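Local coordinates for protein transmembrane oligosaccharyl transferase, putative (Archaeoglobus fulgidus, PDB 3VGP) that belongs to the AglB family of archaeal oligosaccharyl transferase-like membrane proteins and is represented by its C-terminal globular domain, a mixed sheet packed with helices, at residues A[95-100]-A[104-109]; A[68-73]-A[110-115]. The protein carries 1 engineered substitution. One frame throughout, in Å; residues are numbered along the deposited sequence.

Both contacts use helix 105-111. Contact 1 packs its first turn against the loop 95-100, and contact 2 packs the turn after it, at A112 and Y114, on T70, at the C-terminal side of helix 58-69. Their centres lie about 11 Å apart. The chain leaves contact 2 at residue 73, runs through strand 88-91 and both segments of contact 1, and then returns to contact 2. The two meet directly. M109 O lies 2.9 Å from Y114 N, a probable hydrogen bond. I108 CG2 packs on T70 CG2 at 3.9 Å, and I95 CD1 packs on F69 CE2 at the same distance. I95, I108, F69 and T70 thus join the contacts through apolar atoms.

Contact 1. Residues A[95-100]-A[104-109]; sequences ITMKDA and KFPAIM
In F105, a chi1 of -170° sets CG beside the carbonyl carbon, while M97 bends twice (chi2 -60°, chi3 -73°), and the two side chains meet at about a right angle. The result is a Met-aromatic contact between the loop after strand 88-91 and the first turn of helix 105-111. M97 is a selenomethionine. M97 SE stands 5.4 Å from the centroid of the F105 ring, in an oblique approach. M97 CG touches F105 CD1 at 4.0 Å. M97 SE also lies 4.4 Å from P106 CD, on the proline ring.

Two residues earlier in the loop, I95 meets I108. I95 CB lies 3.7 Å from I108 CD1, the tip of that side chain. I108 CD1 also lies 4.0 Å from I95 CG2, so it rests on the branch point. L133 of helix 132-138 touches both I95 and F105, and F128 packs edge-to-face with the F105 ring.

The loop has its own polar frame. T96 OG1 accepts from K98 N at 3.2 Å, an ST turn, and is also bonded to D93 O. T103 OG1 bonds to both T96 O and F105 N, tying loop to helix start. I95 O is buried and has no polar partner in the model; it lies 3.4 Å from F105 CB and 3.5 Å from F105 CD2.

Contact 2. Residues A[68-73]-A[110-115]; sequences FFTAKS and RIAGYN
A Schellman motif at G113 follows helix 105-111, and this contact sets that turn against T70, at the C-terminal side of helix 58-69. G113 has a positive phi of 100°. G113 N bonds back to R110 O at 2.9 Å, and Y114 N probably bonds back to M109 O. The turn presents A112 and Y114 on one side, and T70 meets both.

T70 has a chi1 of 58°, which places OG1 between its backbone N and carbonyl carbon and CG2 beside the N. In this rotamer both branches reach the A112 methyl: T70 OG1 lies 3.5 Å from A112 CB, and T70 CG2 4.1 Å from it. The T70 and Y114 side chains run past each other in opposite directions. T70 OG1 comes to the edge of the Y114 ring, near its plane, 3.7 Å from Y114 CE2. T70 CB packs on Y114 CE2 as well, at 3.9 Å.

T70 OG1 has two polar partners: it hydrogen-bonds to A66 O, one turn back in the helix, and accepts from a water. F127 of helix 121-129 packs edge-to-face on the Y114 ring and also touches T70. The water joins the two side chains across the contact: it is 2.7 Å from T70 OG1 and 3.1 Å from Y114 OH.

Contact 1. Residues A[95-100]-A[104-109]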
loop_
_atom_site.group_PDB
_atom_site.type_symbol
_atom_site.label_atom_id
_atom_site.label_comp_id
_atom_site.label_asym_id
_atom_site.label_seq_id
_atom_site.Cartn_x
_atom_site.Cartn_y
_atom_site.Cartn_z
ATOM N N ILE A 95 -2.140 -1.453 9.273
ATOM C CA ILE A 95 -2.008 -0.059 8.856
ATOM C C ILE A 95 -3.299 0.736 8.985
ATOM O O ILE A 95 -3.383 1.885 8.540
ATOM C CB ILE A 95 -1.455 0.065 7.400
ATOM C CG1 ILE A 95 -2.415 -0.564 6.388
ATOM C CG2 ILE A 95 -0.108 -0.622 7.308
ATOM C CD1 ILE A 95 -2.009 -0.286 4.944
ATOM N N THR A 96 -4.303 0.128 9.615
ATOM C CA THR A 96 -5.591 0.782 9.811
ATOM C C THR A 96 -5.769 1.117 11.288
ATOM O O THR A 96 -4.920 0.782 12.115
ATOM C CB THR A 96 -6.755 -0.126 9.388
ATOM O OG1 THR A 96 -6.981 -1.126 10.392
ATOM C CG2 THR A 96 -6.427 -0.811 8.059
HETATM N N MSE A 97 -6.877 1.774 11.614
HETATM C CA MSE A 97 -7.148 2.152 12.995
HETATM C C MSE A 97 -7.998 1.129 13.742
HETATM O O MSE A 97 -8.729 1.476 14.666
HETATM C CB MSE A 97 -7.815 3.529 13.044
HETATM C CG MSE A 97 -6.861 4.685 12.741
HETATM SE SE MSE A 97 -5.369 4.809 13.981
HETATM C CE MSE A 97 -6.322 5.489 15.514
ATOM N N LYS A 98 -7.891 -0.135 13.342
ATOM C CA LYS A 98 -8.642 -1.205 13.991
ATOM C C LYS A 98 -8.314 -1.210 15.482
ATOM O O LYS A 98 -9.202 -1.321 16.330
ATOM C CB LYS A 98 -8.274 -2.553 13.363
ATOM C CG LYS A 98 -8.925 -3.769 14.013
ATOM C CD LYS A 98 -8.591 -5.039 13.232
ATOM C CE LYS A 98 -9.194 -6.289 13.869
ATOM N NZ LYS A 98 -8.533 -6.672 15.148
ATOM N N ASP A 99 -7.029 -1.081 15.793
ATOM C CA ASP A 99 -6.565 -1.056 17.174
ATOM C C ASP A 99 -5.690 0.181 17.343
ATOM O O ASP A 99 -4.579 0.233 16.824
ATOM C CB ASP A 99 -5.738 -2.305 17.477
ATOM C CG ASP A 99 -5.382 -2.427 18.948
ATOM O OD1 ASP A 99 -5.183 -1.385 19.609
ATOM O OD2 ASP A 99 -5.287 -3.570 19.441
ATOM N N ALA A 100 -6.194 1.173 18.067
ATOM C CA ALA A 100 -5.449 2.411 18.279
ATOM C C ALA A 100 -4.112 2.184 18.979
ATOM O O ALA A 100 -3.202 3.005 18.860
ATOM C CB ALA A 100 -6.296 3.398 19.080
ATOM N N LYS A 104 0.004 1.229 12.565
ATOM C CA LYS A 104 1.084 1.915 11.874
ATOM C C LYS A 104 0.515 3.125 11.141
ATOM O O LYS A 104 1.251 3.852 10.482
ATOM C CB LYS A 104 1.756 0.971 10.867
ATOM C CG LYS A 104 2.553 -0.152 11.511
ATOM C CD LYS A 104 3.088 -1.141 10.475
ATOM C CE LYS A 104 3.866 -2.259 11.162
ATOM N NZ LYS A 104 4.414 -3.254 10.204
ATOM N N PHE A 105 -0.794 3.343 11.252
ATOM C CA PHE A 105 -1.399 4.479 10.563
ATOM C C PHE A 105 -0.823 5.818 11.029
ATOM O O PHE A 105 -0.630 6.725 10.221
ATOM C CB PHE A 105 -2.924 4.467 10.707
ATOM C CG PHE A 105 -3.611 5.470 9.823
ATOM C CD1 PHE A 105 -4.232 6.587 10.369
ATOM C CD2 PHE A 105 -3.579 5.330 8.437
ATOM C CE1 PHE A 105 -4.809 7.553 9.548
ATOM C CE2 PHE A 105 -4.151 6.295 7.608
ATOM C CZ PHE A 105 -4.767 7.409 8.170
ATOM N N PRO A 106 -0.543 5.969 12.334
ATOM C CA PRO A 106 0.022 7.261 12.738
ATOM C C PRO A 106 1.372 7.495 12.048
ATOM O O PRO A 106 1.688 8.615 11.656
ATOM C CB PRO A 106 0.153 7.116 14.253
ATOM C CG PRO A 106 -1.043 6.258 14.591
ATOM C CD PRO A 106 -0.963 5.189 13.512
ATOM N N ALA A 107 2.159 6.431 11.897
ATOM C CA ALA A 107 3.458 6.530 11.242
ATOM C C ALA A 107 3.250 6.919 9.786
ATOM O O ALA A 107 3.976 7.748 9.244
ATOM C CB ALA A 107 4.204 5.191 11.330
ATOM N N ILE A 108 2.252 6.311 9.155
ATOM C CA ILE A 108 1.940 6.617 7.766
ATOM C C ILE A 108 1.574 8.095 7.648
ATOM O O ILE A 108 2.049 8.792 6.751
ATOM C CB ILE A 108 0.769 5.737 7.258
ATOM C CG1 ILE A 108 1.253 4.294 7.076
ATOM C CG2 ILE A 108 0.217 6.288 5.959
ATOM C CD1 ILE A 108 0.146 3.292 6.735
HETATM N N MSE A 109 0.738 8.576 8.564
HETATM C CA MSE A 109 0.339 9.977 8.558
HETATM C C MSE A 109 1.551 10.901 8.681
HETATM O O MSE A 109 1.640 11.903 7.971
HETATM C CB MSE A 109 -0.643 10.260 9.696
HETATM C CG MSE A 109 -2.032 9.695 9.467
HETATM SE SE MSE A 109 -3.286 10.365 10.771
HETATM C CE MSE A 109 -3.410 12.177 10.113
#

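Contact 2. Residues A[68-73]-A[110-115]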
loop_
_atom_site.group_PDB
_atom_site.type_symbol
_atom_site.label_atom_id
_atom_site.label_comp_id
_atom_site.label_asym_id
_atom_site.label_seq_id
_atom_site.Cartn_x
_atom_site.Cartn_y
_atom_site.Cartn_z
ATOM N N PHE A 68 -0.536 8.050 -0.847
ATOM C CA PHE A 68 -1.603 7.275 -1.465
ATOM C C PHE A 68 -2.650 6.869 -0.433
ATOM O O PHE A 68 -3.841 7.115 -0.615
ATOM C CB PHE A 68 -1.010 6.023 -2.122
ATOM C CG PHE A 68 -2.037 5.078 -2.684
ATOM C CD1 PHE A 68 -2.438 5.169 -4.010
ATOM C CD2 PHE A 68 -2.600 4.093 -1.881
ATOM C CE1 PHE A 68 -3.385 4.293 -4.527
ATOM C CE2 PHE A 68 -3.549 3.214 -2.388
ATOM C CZ PHE A 68 -3.941 3.315 -3.716
ATOM N N PHE A 69 -2.198 6.257 0.657
ATOM C CA PHE A 69 -3.114 5.797 1.690
ATOM C C PHE A 69 -3.877 6.913 2.392
ATOM O O PHE A 69 -5.057 6.747 2.703
ATOM C CB PHE A 69 -2.372 4.933 2.720
ATOM C CG PHE A 69 -1.993 3.560 2.205
ATOM C CD1 PHE A 69 -2.909 2.801 1.467
ATOM C CD2 PHE A 69 -0.738 3.018 2.473
ATOM C CE1 PHE A 69 -2.574 1.523 1.007
ATOM C CE2 PHE A 69 -0.392 1.743 2.022
ATOM C CZ PHE A 69 -1.311 0.992 1.287
ATOM N N THR A 70 -3.225 8.051 2.619
ATOM C CA THR A 70 -3.880 9.168 3.299
ATOM C C THR A 70 -4.696 10.083 2.390
ATOM O O THR A 70 -5.325 11.034 2.866
ATOM C CB THR A 70 -2.853 10.025 4.085
ATOM O OG1 THR A 70 -1.846 10.522 3.194
ATOM C CG2 THR A 70 -2.191 9.189 5.160
ATOM N N ALA A 71 -4.703 9.805 1.089
ATOM C CA ALA A 71 -5.473 10.624 0.158
ATOM C C ALA A 71 -6.952 10.569 0.524
ATOM O O ALA A 71 -7.459 9.525 0.929
ATOM C CB ALA A 71 -5.273 10.133 -1.271
ATOM N N LYS A 72 -7.637 11.702 0.388
ATOM C CA LYS A 72 -9.062 11.774 0.694
ATOM C C LYS A 72 -9.904 11.503 -0.550
ATOM O O LYS A 72 -11.071 11.123 -0.448
ATOM C CB LYS A 72 -9.410 13.151 1.264
ATOM C CG LYS A 72 -8.837 13.410 2.654
ATOM C CD LYS A 72 -9.469 12.484 3.688
ATOM C CE LYS A 72 -8.886 12.697 5.080
ATOM N NZ LYS A 72 -9.113 14.084 5.585
ATOM N N SER A 73 -9.312 11.703 -1.723
ATOM C CA SER A 73 -10.020 11.471 -2.978
ATOM C C SER A 73 -9.325 10.391 -3.794
ATOM O O SER A 73 -8.098 10.343 -3.863
ATOM C CB SER A 73 -10.098 12.760 -3.802
ATOM O OG SER A 73 -8.856 13.066 -4.411
ATOM N N ARG A 110 2.482 10.565 9.571
ATOM C CA ARG A 110 3.681 11.384 9.755
ATOM C C ARG A 110 4.498 11.478 8.472
ATOM O O ARG A 110 4.929 12.564 8.082
ATOM C CB ARG A 110 4.571 10.823 10.870
ATOM C CG ARG A 110 3.935 10.831 12.248
ATOM C CD ARG A 110 4.977 10.696 13.347
ATOM N NE ARG A 110 4.351 10.506 14.651
ATOM C CZ ARG A 110 3.856 9.348 15.075
ATOM N NH1 ARG A 110 3.924 8.274 14.299
ATOM N NH2 ARG A 110 3.289 9.263 16.270
ATOM N N ILE A 111 4.716 10.338 7.825
ATOM C CA ILE A 111 5.486 10.301 6.584
ATOM C C ILE A 111 4.789 11.106 5.490
ATOM O O ILE A 111 5.446 11.701 4.630
ATOM C CB ILE A 111 5.695 8.846 6.107
ATOM C CG1 ILE A 111 6.555 8.090 7.121
ATOM C CG2 ILE A 111 6.350 8.828 4.732
ATOM C CD1 ILE A 111 7.935 8.683 7.330
ATOM N N ALA A 112 3.459 11.132 5.530
ATOM C CA ALA A 112 2.681 11.881 4.549
ATOM C C ALA A 112 2.736 13.377 4.849
ATOM O O ALA A 112 2.237 14.190 4.067
ATOM C CB ALA A 112 1.233 11.406 4.545
ATOM N N GLY A 113 3.327 13.734 5.987
ATOM C CA GLY A 113 3.448 15.137 6.348
ATOM C C GLY A 113 2.437 15.675 7.347
ATOM O O GLY A 113 2.370 16.885 7.572
ATOM N N TYR A 114 1.649 14.797 7.953
ATOM C CA TYR A 114 0.660 15.243 8.926
ATOM C C TYR A 114 1.244 15.233 10.334
ATOM O O TYR A 114 2.030 14.355 10.691
ATOM C CB TYR A 114 -0.588 14.353 8.868
ATOM C CG TYR A 114 -1.346 14.446 7.566
ATOM C CD1 TYR A 114 -2.201 15.514 7.305
ATOM C CD2 TYR A 114 -1.188 13.473 6.578
ATOM C CE1 TYR A 114 -2.882 15.612 6.089
ATOM C CE2 TYR A 114 -1.862 13.562 5.364
ATOM C CZ TYR A 114 -2.706 14.631 5.127
ATOM O OH TYR A 114 -3.373 14.716 3.928
ATOM N N ASN A 115 0.867 16.230 11.126
ATOM C CA ASN A 115 1.339 16.339 12.499
ATOM C C ASN A 115 0.343 15.584 13.374
ATOM O O ASN A 115 -0.361 16.174 14.191
ATOM C CB ASN A 115 1.382 17.807 12.914
ATOM C CG ASN A 115 2.265 18.043 14.112
ATOM O OD1 ASN A 115 2.253 17.268 15.070
ATOM N ND2 ASN A 115 3.033 19.124 14.072
HETATM O O HOH W 1 -1.939 12.858 1.921
#